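Local coordinates for Sodium/calcium exchanger membrane region domain-containing protein (Archaeoglobus fulgidus, PDB 4KPP), which probably exchanges protons for calcium ions across the membrane, as a CAX-type member of the sodium/calcium exchanger family, at residues Tyr79-Tyr84 against Met222-Phe227. Sequence-based numbering, arbitrary orientation.
Sequences YAVDGY and MSVEAF
V224 faces A80 and V81 where two helices of the sodium/calcium exchanger fold come together, one from each of its two family regions. Helix 76-91 supplies residues 79-84; residues 222-227 span the break at M222 and S223, where helix 202-221 ends and helix 224-237 starts. The backbones come closest at the two valines, with V81 CA and V224 CA 5.6 Å apart.

V224 CG1 makes the two closest apolar contacts. Anti to the carbonyl carbon (chi1 -78°), this branch meets A80 CB at 3.6 Å and also touches V81 CG2, 3.8 Å away. The valine side chains cross obliquely. V81 CG2 reaches on to the F227 ring, a looser touch at 4.3 Å from CD2; F227 is buried and also rests on T36 and S39 of helix 32-60.

One turn further along helix 76-91, the contact changes to aromatic against aliphatic. With Y84 CG anti to the backbone N, one face of the Y84 ring lies over E225 CA, which sits toward the rim and makes a CH-pi contact 4.1 Å from the ring centroid and 16° off the ring normal. Beyond CG the E225 chain is extended and runs past the phenol end of the ring, its carboxylate plane turned 36° from the ring plane. This glutamate is exposed, and its methylene carbons rather than its charge do the touching: E225 CG lies 3.5 Å from Y84 CE1 and 3.6 Å from Y84 OH.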
ATOM      1  N   TYR A  79      -3.951   4.320  -4.411  1.00 19.23           N
ATOM      2  CA  TYR A  79      -3.558   5.593  -5.000  1.00 24.04           C
ATOM      3  C   TYR A  79      -4.742   6.280  -5.664  1.00 27.05           C
ATOM      4  O   TYR A  79      -4.863   7.504  -5.620  1.00 32.02           O
ATOM      5  CB  TYR A  79      -2.412   5.406  -5.999  1.00 23.09           C
ATOM      6  CG  TYR A  79      -1.069   5.238  -5.332  1.00 23.71           C
ATOM      7  CD1 TYR A  79      -0.727   4.043  -4.713  1.00 20.81           C
ATOM      8  CD2 TYR A  79      -0.148   6.277  -5.312  1.00 21.43           C
ATOM      9  CE1 TYR A  79       0.495   3.887  -4.093  1.00 18.19           C
ATOM     10  CE2 TYR A  79       1.078   6.130  -4.697  1.00 19.24           C
ATOM     11  CZ  TYR A  79       1.396   4.933  -4.090  1.00 19.21           C
ATOM     12  OH  TYR A  79       2.614   4.777  -3.473  1.00 20.30           O
ATOM     13  N   ALA A  80      -5.620   5.487  -6.269  1.00 28.45           N
ATOM     14  CA  ALA A  80      -6.768   6.034  -6.982  1.00 28.55           C
ATOM     15  C   ALA A  80      -7.834   6.562  -6.027  1.00 24.66           C
ATOM     16  O   ALA A  80      -8.399   7.630  -6.253  1.00 23.99           O
ATOM     17  CB  ALA A  80      -7.355   4.993  -7.916  1.00 29.79           C
ATOM     18  N   VAL A  81      -8.103   5.810  -4.963  1.00 19.50           N
ATOM     19  CA  VAL A  81      -9.071   6.231  -3.954  1.00 20.75           C
ATOM     20  C   VAL A  81      -8.559   7.432  -3.160  1.00 25.13           C
ATOM     21  O   VAL A  81      -9.278   8.416  -2.976  1.00 24.84           O
ATOM     22  CB  VAL A  81      -9.428   5.080  -2.985  1.00 21.21           C
ATOM     23  CG1 VAL A  81     -10.254   5.600  -1.812  1.00 17.17           C
ATOM     24  CG2 VAL A  81     -10.174   3.974  -3.721  1.00 19.58           C
ATOM     25  N   ASP A  82      -7.316   7.357  -2.696  1.00 23.39           N
ATOM     26  CA  ASP A  82      -6.735   8.463  -1.946  1.00 20.79           C
ATOM     27  C   ASP A  82      -6.538   9.664  -2.861  1.00 21.85           C
ATOM     28  O   ASP A  82      -6.678  10.812  -2.437  1.00 21.44           O
ATOM     29  CB  ASP A  82      -5.403   8.056  -1.322  1.00 20.97           C
ATOM     30  CG  ASP A  82      -5.033   8.919  -0.132  1.00 24.51           C
ATOM     31  OD1 ASP A  82      -5.779   9.877   0.172  1.00 21.34           O
ATOM     32  OD2 ASP A  82      -3.990   8.642   0.498  1.00 24.57           O
ATOM     33  N   GLY A  83      -6.214   9.388  -4.121  1.00 23.87           N
ATOM     34  CA  GLY A  83      -6.073  10.426  -5.122  1.00 21.53           C
ATOM     35  C   GLY A  83      -7.379  11.156  -5.366  1.00 23.48           C
ATOM     36  O   GLY A  83      -7.384  12.370  -5.575  1.00 27.05           O
ATOM     37  N   TYR A  84      -8.486  10.419  -5.342  1.00 20.74           N
ATOM     38  CA  TYR A  84      -9.800  11.028  -5.512  1.00 23.87           C
ATOM     39  C   TYR A  84     -10.097  12.005  -4.384  1.00 19.40           C
ATOM     40  O   TYR A  84     -10.589  13.104  -4.619  1.00 24.07           O
ATOM     41  CB  TYR A  84     -10.906   9.966  -5.583  1.00 27.09           C
ATOM     42  CG  TYR A  84     -12.298  10.558  -5.500  1.00 30.93           C
ATOM     43  CD1 TYR A  84     -12.893  11.140  -6.612  1.00 31.84           C
ATOM     44  CD2 TYR A  84     -13.013  10.548  -4.307  1.00 30.59           C
ATOM     45  CE1 TYR A  84     -14.159  11.692  -6.542  1.00 27.94           C
ATOM     46  CE2 TYR A  84     -14.279  11.100  -4.227  1.00 29.32           C
ATOM     47  CZ  TYR A  84     -14.845  11.668  -5.348  1.00 30.48           C
ATOM     48  OH  TYR A  84     -16.103  12.218  -5.274  1.00 33.23           O
ATOM     49  N   MET A 222     -13.016   4.479 -13.485  1.00 29.73           N
ATOM     50  CA  MET A 222     -14.463   4.614 -13.647  1.00 28.52           C
ATOM     51  C   MET A 222     -15.230   4.097 -12.433  1.00 26.60           C
ATOM     52  O   MET A 222     -16.457   4.031 -12.452  1.00 30.21           O
ATOM     53  CB  MET A 222     -14.938   3.877 -14.904  1.00 29.10           C
ATOM     54  CG  MET A 222     -14.331   4.388 -16.200  1.00 33.50           C
ATOM     55  SD  MET A 222     -14.843   6.070 -16.604  1.00 54.71           S
ATOM     56  CE  MET A 222     -16.606   5.829 -16.802  1.00 41.83           C
ATOM     57  N   SER A 223     -14.507   3.746 -11.374  1.00 24.77           N
ATOM     58  CA  SER A 223     -15.132   3.136 -10.203  1.00 26.91           C
ATOM     59  C   SER A 223     -14.868   3.861  -8.877  1.00 23.82           C
ATOM     60  O   SER A 223     -15.704   3.825  -7.973  1.00 25.58           O
ATOM     61  CB  SER A 223     -14.698   1.672 -10.082  1.00 28.11           C
ATOM     62  OG  SER A 223     -15.083   0.929 -11.226  1.00 33.50           O
ATOM     63  N   VAL A 224     -13.713   4.510  -8.756  1.00 20.50           N
ATOM     64  CA  VAL A 224     -13.294   5.057  -7.462  1.00 24.99           C
ATOM     65  C   VAL A 224     -14.203   6.143  -6.896  1.00 21.49           C
ATOM     66  O   VAL A 224     -14.446   6.177  -5.694  1.00 21.42           O
ATOM     67  CB  VAL A 224     -11.838   5.576  -7.478  1.00 29.41           C
ATOM     68  CG1 VAL A 224     -10.864   4.412  -7.381  1.00 33.75           C
ATOM     69  CG2 VAL A 224     -11.576   6.429  -8.718  1.00 28.59           C
ATOM     70  N   GLU A 225     -14.696   7.027  -7.755  1.00 23.90           N
ATOM     71  CA  GLU A 225     -15.591   8.088  -7.305  1.00 26.35           C
ATOM     72  C   GLU A 225     -16.868   7.504  -6.717  1.00 24.09           C
ATOM     73  O   GLU A 225     -17.267   7.857  -5.612  1.00 24.82           O
ATOM     74  CB  GLU A 225     -15.926   9.044  -8.451  1.00 29.14           C
ATOM     75  CG  GLU A 225     -16.940  10.117  -8.081  1.00 32.13           C
ATOM     76  CD  GLU A 225     -17.215  11.084  -9.218  1.00 39.97           C
ATOM     77  OE1 GLU A 225     -16.791  10.805 -10.359  1.00 45.05           O
ATOM     78  OE2 GLU A 225     -17.858  12.126  -8.970  1.00 43.04           O
ATOM     79  N   ALA A 226     -17.501   6.601  -7.457  1.00 21.84           N
ATOM     80  CA  ALA A 226     -18.735   5.985  -6.995  1.00 25.12           C
ATOM     81  C   ALA A 226     -18.495   5.168  -5.731  1.00 26.60           C
ATOM     82  O   ALA A 226     -19.314   5.174  -4.814  1.00 25.48           O
ATOM     83  CB  ALA A 226     -19.335   5.121  -8.081  1.00 23.74           C
ATOM     84  N   PHE A 227     -17.366   4.467  -5.682  1.00 22.95           N
ATOM     85  CA  PHE A 227     -17.025   3.694  -4.498  1.00 18.65           C
ATOM     86  C   PHE A 227     -16.768   4.598  -3.291  1.00 21.38           C
ATOM     87  O   PHE A 227     -17.210   4.295  -2.185  1.00 22.92           O
ATOM     88  CB  PHE A 227     -15.821   2.785  -4.761  1.00 20.86           C
ATOM     89  CG  PHE A 227     -15.326   2.072  -3.533  1.00 23.13           C
ATOM     90  CD1 PHE A 227     -16.058   1.034  -2.977  1.00 18.57           C
ATOM     91  CD2 PHE A 227     -14.138   2.450  -2.926  1.00 23.30           C
ATOM     92  CE1 PHE A 227     -15.607   0.378  -1.837  1.00 22.10           C
ATOM     93  CE2 PHE A 227     -13.683   1.803  -1.790  1.00 23.22           C
ATOM     94  CZ  PHE A 227     -14.417   0.766  -1.244  1.00 23.09           C
TER